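Local atomic coordinates of Rho-related gtp-binding protein RHOD (Homo sapiens, PDB entry 2J1L), a protein that belongs to the Rho branch of the Ras family of small guanine-nucleotide-binding proteins and binds guanosine-5'-diphosphate. Residues L111-D114 with N119-D122; N123-W128 with Q174-S179. All blocks are in the same frame, centred on the assembly; numbering follows the deposited sequence.

Interaction 1: L111-D114 with N119-D122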
loop_
_atom_site.group_PDB
_atom_site.type_symbol
_atom_site.label_atom_id
_atom_site.label_comp_id
_atom_site.label_asym_id
_atom_site.label_seq_id
_atom_site.Cartn_x
_atom_site.Cartn_y
_atom_site.Cartn_z
ATOM N N LEU A 111 -0.011 1.155 -4.080
ATOM C CA LEU A 111 0.170 -0.170 -4.644
ATOM C C LEU A 111 0.685 -1.104 -3.551
ATOM O O LEU A 111 1.836 -1.015 -3.165
ATOM C CB LEU A 111 1.179 -0.129 -5.788
ATOM C CG LEU A 111 0.812 0.671 -7.033
ATOM C CD1 LEU A 111 1.569 0.103 -8.267
ATOM C CD2 LEU A 111 -0.704 0.687 -7.296
ATOM N N CYS A 112 -0.174 -2.010 -3.097
ATOM C CA CYS A 112 0.085 -2.868 -1.938
ATOM C C CYS A 112 0.521 -4.281 -2.305
ATOM O O CYS A 112 0.032 -4.867 -3.265
ATOM C CB CYS A 112 -1.194 -2.995 -1.112
ATOM S SG CYS A 112 -1.748 -1.424 -0.433
ATOM N N PHE A 113 1.429 -4.840 -1.518
ATOM C CA PHE A 113 1.711 -6.270 -1.630
ATOM C C PHE A 113 2.011 -6.903 -0.270
ATOM O O PHE A 113 2.385 -6.210 0.663
ATOM C CB PHE A 113 2.864 -6.508 -2.587
ATOM C CG PHE A 113 4.178 -6.024 -2.068
ATOM C CD1 PHE A 113 4.588 -4.709 -2.292
ATOM C CD2 PHE A 113 5.011 -6.880 -1.359
ATOM C CE1 PHE A 113 5.798 -4.270 -1.820
ATOM C CE2 PHE A 113 6.226 -6.443 -0.895
ATOM C CZ PHE A 113 6.621 -5.130 -1.117
ATOM N N ASP A 114 1.834 -8.220 -0.183
ATOM C CA ASP A 114 2.147 -9.002 1.019
ATOM C C ASP A 114 3.638 -9.327 0.961
ATOM O O ASP A 114 4.098 -9.910 -0.036
ATOM C CB ASP A 114 1.280 -10.268 0.981
ATOM C CG ASP A 114 1.498 -11.200 2.154
ATOM O OD1 ASP A 114 2.546 -11.096 2.828
ATOM O OD2 ASP A 114 0.610 -12.073 2.386
ATOM N N ASN A 119 4.491 -13.518 -5.254
ATOM C CA ASN A 119 3.610 -13.233 -6.395
ATOM C C ASN A 119 3.015 -11.831 -6.379
ATOM O O ASN A 119 3.034 -11.132 -7.413
ATOM C CB ASN A 119 2.473 -14.226 -6.506
ATOM C CG ASN A 119 2.640 -15.121 -7.675
ATOM O OD1 ASN A 119 2.743 -14.657 -8.823
ATOM N ND2 ASN A 119 2.706 -16.423 -7.412
ATOM N N SER A 120 2.463 -11.447 -5.218
ATOM C CA SER A 120 1.846 -10.136 -5.054
ATOM C C SER A 120 2.878 -9.067 -5.329
ATOM O O SER A 120 2.556 -8.045 -5.903
ATOM C CB SER A 120 1.221 -9.956 -3.660
ATOM O OG SER A 120 2.181 -10.024 -2.619
ATOM N N PHE A 121 4.123 -9.330 -4.956
ATOM C CA PHE A 121 5.213 -8.414 -5.242
ATOM C C PHE A 121 5.432 -8.290 -6.749
ATOM O O PHE A 121 5.342 -7.196 -7.309
ATOM C CB PHE A 121 6.460 -8.921 -4.543
ATOM C CG PHE A 121 7.649 -8.018 -4.660
ATOM C CD1 PHE A 121 7.593 -6.705 -4.211
ATOM C CD2 PHE A 121 8.853 -8.505 -5.145
ATOM C CE1 PHE A 121 8.703 -5.877 -4.296
ATOM C CE2 PHE A 121 9.981 -7.682 -5.227
ATOM C CZ PHE A 121 9.905 -6.369 -4.805
ATOM N N ASP A 122 5.700 -9.420 -7.404
ATOM C CA ASP A 122 5.893 -9.464 -8.856
ATOM C C ASP A 122 4.824 -8.670 -9.597
ATOM O O ASP A 122 5.124 -7.951 -10.562
ATOM C CB ASP A 122 5.841 -10.906 -9.361
ATOM C CG ASP A 122 7.061 -11.759 -8.931
ATOM O OD1 ASP A 122 7.970 -11.247 -8.222
ATOM O OD2 ASP A 122 7.090 -12.960 -9.309
HETATM O O HOH W 1 0.200 -6.996 -5.097
#

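Interaction 2: N123-W128 with Q174-S179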
loop_
_atom_site.group_PDB
_atom_site.type_symbol
_atom_site.label_atom_id
_atom_site.label_comp_id
_atom_site.label_asym_id
_atom_site.label_seq_id
_atom_site.Cartn_x
_atom_site.Cartn_y
_atom_site.Cartn_z
ATOM N N ASN A 123 3.582 -8.808 -9.137
ATOM C CA ASN A 123 2.436 -8.177 -9.773
ATOM C C ASN A 123 2.361 -6.655 -9.625
ATOM O O ASN A 123 1.601 -5.987 -10.347
ATOM C CB ASN A 123 1.142 -8.796 -9.256
ATOM C CG ASN A 123 0.798 -10.084 -9.945
ATOM O OD1 ASN A 123 1.316 -10.393 -11.020
ATOM N ND2 ASN A 123 -0.099 -10.852 -9.331
ATOM N N ILE A 124 3.130 -6.099 -8.699
ATOM C CA ILE A 124 3.215 -4.659 -8.595
ATOM C C ILE A 124 3.773 -4.195 -9.925
ATOM O O ILE A 124 3.193 -3.345 -10.585
ATOM C CB ILE A 124 4.117 -4.212 -7.427
ATOM C CG1 ILE A 124 3.555 -4.679 -6.082
ATOM C CG2 ILE A 124 4.210 -2.722 -7.370
ATOM C CD1 ILE A 124 2.112 -4.235 -5.812
ATOM N N PHE A 125 4.867 -4.813 -10.334
ATOM C CA PHE A 125 5.534 -4.478 -11.574
ATOM C C PHE A 125 4.828 -5.054 -12.816
ATOM O O PHE A 125 4.684 -4.353 -13.806
ATOM C CB PHE A 125 6.972 -4.989 -11.503
ATOM C CG PHE A 125 7.855 -4.482 -12.590
ATOM C CD1 PHE A 125 8.517 -3.277 -12.451
ATOM C CD2 PHE A 125 8.062 -5.228 -13.744
ATOM C CE1 PHE A 125 9.346 -2.807 -13.436
ATOM C CE2 PHE A 125 8.894 -4.763 -14.742
ATOM C CZ PHE A 125 9.538 -3.550 -14.594
ATOM N N ASN A 126 4.405 -6.318 -12.787
ATOM C CA ASN A 126 3.919 -6.968 -14.022
ATOM C C ASN A 126 2.500 -6.586 -14.405
ATOM O O ASN A 126 2.129 -6.717 -15.562
ATOM C CB ASN A 126 3.989 -8.506 -13.933
ATOM C CG ASN A 126 5.389 -9.016 -13.700
ATOM O OD1 ASN A 126 6.348 -8.350 -14.023
ATOM N ND2 ASN A 126 5.511 -10.200 -13.117
ATOM N N ARG A 127 1.712 -6.134 -13.439
ATOM C CA ARG A 127 0.267 -6.025 -13.599
ATOM C C ARG A 127 -0.278 -4.652 -13.138
ATOM O O ARG A 127 -1.092 -4.055 -13.862
ATOM C CB ARG A 127 -0.391 -7.223 -12.885
ATOM C CG ARG A 127 -1.734 -7.012 -12.153
ATOM C CD ARG A 127 -2.940 -7.072 -13.090
ATOM N NE ARG A 127 -4.231 -6.917 -12.390
ATOM C CZ ARG A 127 -5.424 -6.990 -12.989
ATOM N NH1 ARG A 127 -5.504 -7.226 -14.290
ATOM N NH2 ARG A 127 -6.547 -6.831 -12.293
ATOM N N TRP A 128 0.182 -4.134 -11.988
ATOM C CA TRP A 128 -0.346 -2.861 -11.433
ATOM C C TRP A 128 0.348 -1.577 -11.914
ATOM O O TRP A 128 -0.329 -0.573 -12.134
ATOM C CB TRP A 128 -0.397 -2.881 -9.898
ATOM C CG TRP A 128 -1.223 -4.021 -9.360
ATOM C CD1 TRP A 128 -0.765 -5.094 -8.663
ATOM C CD2 TRP A 128 -2.638 -4.228 -9.528
ATOM N NE1 TRP A 128 -1.797 -5.965 -8.386
ATOM C CE2 TRP A 128 -2.960 -5.454 -8.890
ATOM C CE3 TRP A 128 -3.665 -3.500 -10.147
ATOM C CZ2 TRP A 128 -4.265 -5.960 -8.840
ATOM C CZ3 TRP A 128 -4.971 -4.010 -10.104
ATOM C CH2 TRP A 128 -5.255 -5.228 -9.456
ATOM N N GLN A 174 12.296 -1.294 -1.791
ATOM C CA GLN A 174 12.699 0.034 -2.234
ATOM C C GLN A 174 13.039 0.017 -3.720
ATOM O O GLN A 174 12.608 0.886 -4.470
ATOM C CB GLN A 174 13.900 0.521 -1.404
ATOM C CG GLN A 174 13.953 2.024 -1.205
ATOM C CD GLN A 174 14.281 2.400 0.224
ATOM O OE1 GLN A 174 15.373 2.107 0.719
ATOM N NE2 GLN A 174 13.333 3.049 0.903
ATOM N N GLU A 175 13.815 -0.984 -4.129
ATOM C CA GLU A 175 14.118 -1.219 -5.543
ATOM C C GLU A 175 12.856 -1.295 -6.419
ATOM O O GLU A 175 12.767 -0.629 -7.444
ATOM C CB GLU A 175 14.918 -2.518 -5.719
ATOM C CG GLU A 175 16.326 -2.543 -5.111
ATOM C CD GLU A 175 17.208 -1.362 -5.545
ATOM O OE1 GLU A 175 17.140 -0.289 -4.899
ATOM O OE2 GLU A 175 17.988 -1.516 -6.516
ATOM N N MET A 176 11.889 -2.113 -6.017
ATOM C CA MET A 176 10.589 -2.149 -6.688
ATOM C C MET A 176 10.018 -0.750 -6.866
ATOM O O MET A 176 9.575 -0.386 -7.955
ATOM C CB MET A 176 9.595 -2.969 -5.880
ATOM C CG MET A 176 8.193 -3.111 -6.513
ATOM S SD MET A 176 8.166 -3.864 -8.166
ATOM C CE MET A 176 9.481 -5.084 -8.079
ATOM N N ALA A 177 10.027 0.026 -5.790
ATOM C CA ALA A 177 9.514 1.388 -5.822
ATOM C C ALA A 177 10.202 2.226 -6.898
ATOM O O ALA A 177 9.524 2.915 -7.683
ATOM C CB ALA A 177 9.660 2.054 -4.443
ATOM N N ARG A 178 11.533 2.179 -6.934
ATOM C CA ARG A 178 12.263 2.893 -7.970
ATOM C C ARG A 178 11.854 2.421 -9.365
ATOM O O ARG A 178 11.616 3.249 -10.242
ATOM C CB ARG A 178 13.794 2.801 -7.789
ATOM C CG ARG A 178 14.309 3.702 -6.673
ATOM C CD ARG A 178 15.825 3.943 -6.713
ATOM N NE ARG A 178 16.593 3.101 -5.773
ATOM C CZ ARG A 178 16.527 3.161 -4.431
ATOM N NH1 ARG A 178 17.290 2.349 -3.693
ATOM N NH2 ARG A 178 15.706 4.013 -3.809
ATOM N N SER A 179 11.720 1.113 -9.570
ATOM C CA SER A 179 11.491 0.626 -10.932
ATOM C C SER A 179 10.059 0.860 -11.394
ATOM O O SER A 179 9.726 0.641 -12.557
ATOM C CB SER A 179 11.919 -0.836 -11.109
ATOM O OG SER A 179 11.167 -1.690 -10.293
#

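Interaction 1: L111-D114 with N119-D122
F121 presents one corner of its ring to the flat of the F113 ring, a T-shaped (edge-to-face) pair whose tilt falls well short of perpendicular. Their centroids are 4.9 Å apart and the planes meet at 54°. CD1 of F121 does the touching, hanging 3.5 Å above the F113 ring plane over its centre. The two side chains run side by side in the same direction. With CG lodged between its own backbone N and carbonyl carbon (chi1 69°), the F113 ring stands off the strand beside the helix, and S120 OG sits at its edge, 3.6 Å from F113 CB. The same hydroxyl supplies the one direct hydrogen bond of the contact: D114 N donates to S120 OG at 3.1 Å, with a bent N-H...O angle of 139°. S120 OG also bonds to S117 O, so one buried oxygen is held both by the strand end and by the connection just before the helix. This is the opening half of a beta-alpha-beta unit of the Ras-like fold, in which strand 106-114 turns through a short connection into helix 118-135 and the chain then returns to the sheet as strand 141-146. A water also bridges the two backbones, donating to C112 O at 2.8 Å and to S120 O at 2.7 Å. Further out, backbone bonds from F113 to V144 and C146 tie the strand to strand 141-146, while V143 and V168 pack against the F113 side chain. The D114 carboxylate turns from the helix toward the nucleotide end of the sheet, where OD2 forms a salt bridge with K147 of the guanosine-5'-diphosphate pocket and OD1 accepts from T116 N.

Interaction 2: N123-W128 with Q174-S179
Helices 118-135 and 170-179 are bridged by a Met-aromatic contact, M176 reaching across to F125. The sulfur does not lie over the ring: M176 SD stands 5.5 Å from the F125 centroid and 70° off the ring normal, an oblique approach, and it comes closest at the root of the side chain, 3.7 Å from F125 CB. M176 extends with CG anti to its backbone N (chi1 -178°) and then bends at its next two torsions, which swings the thioether toward the partner helix. Deeper in, M176 CG meets the CG2 branch of I124 at 4.1 Å, the two side chains crossing at a slant. On the solvent side the F125 ring reaches S179, whose O lies near the ring plane, 3.6 Å from F125 CE1; an edge hydrogen there would meet the oxygen with a weakly favourable charge. S179 OG, 3.8 Å from F125 CD1, is turned back to bond its own helix, donating to M176 O at 3.1 Å. In the Ras-like fold these two helices cover the same face of the central sheet, and here their local axes run nearly parallel, 10.3 Å apart and inclined by 26°. At this spacing the backbones do not meet directly; the side chains of I124, F125 and M176 span most of the gap, from buried I124 to exposed F125. Helix 118-135 widens locally into a pi-type turn, N123 O accepting from both R127 N and W128 N. The helix is also tied to the nucleotide pocket: N123 ND2 and W128 NE1 each bond one carboxylate oxygen of D42, while the CG of R127 lies over one face of the W128 indole.

Followed from the N terminus, the chain first closes a tight loop at interaction 1, where only three residues separate strand 106-114 from helix 118-135. The same helix then enters interaction 2 one turn later, opening a much longer loop that takes in strand 141-146 and helix 154-162 before helix 170-179 closes it. The two loops therefore run in series, neither nesting nor crossing, yet their centres are only 8 Å apart. They touch directly: F121 CE1 packs 3.4 Å from M176 CB, and I124 CG1 lies 3.9 Å from F113 CD1. Helix 118-135 thus packs on the central sheet through one contact and on helix 170-179 through the other.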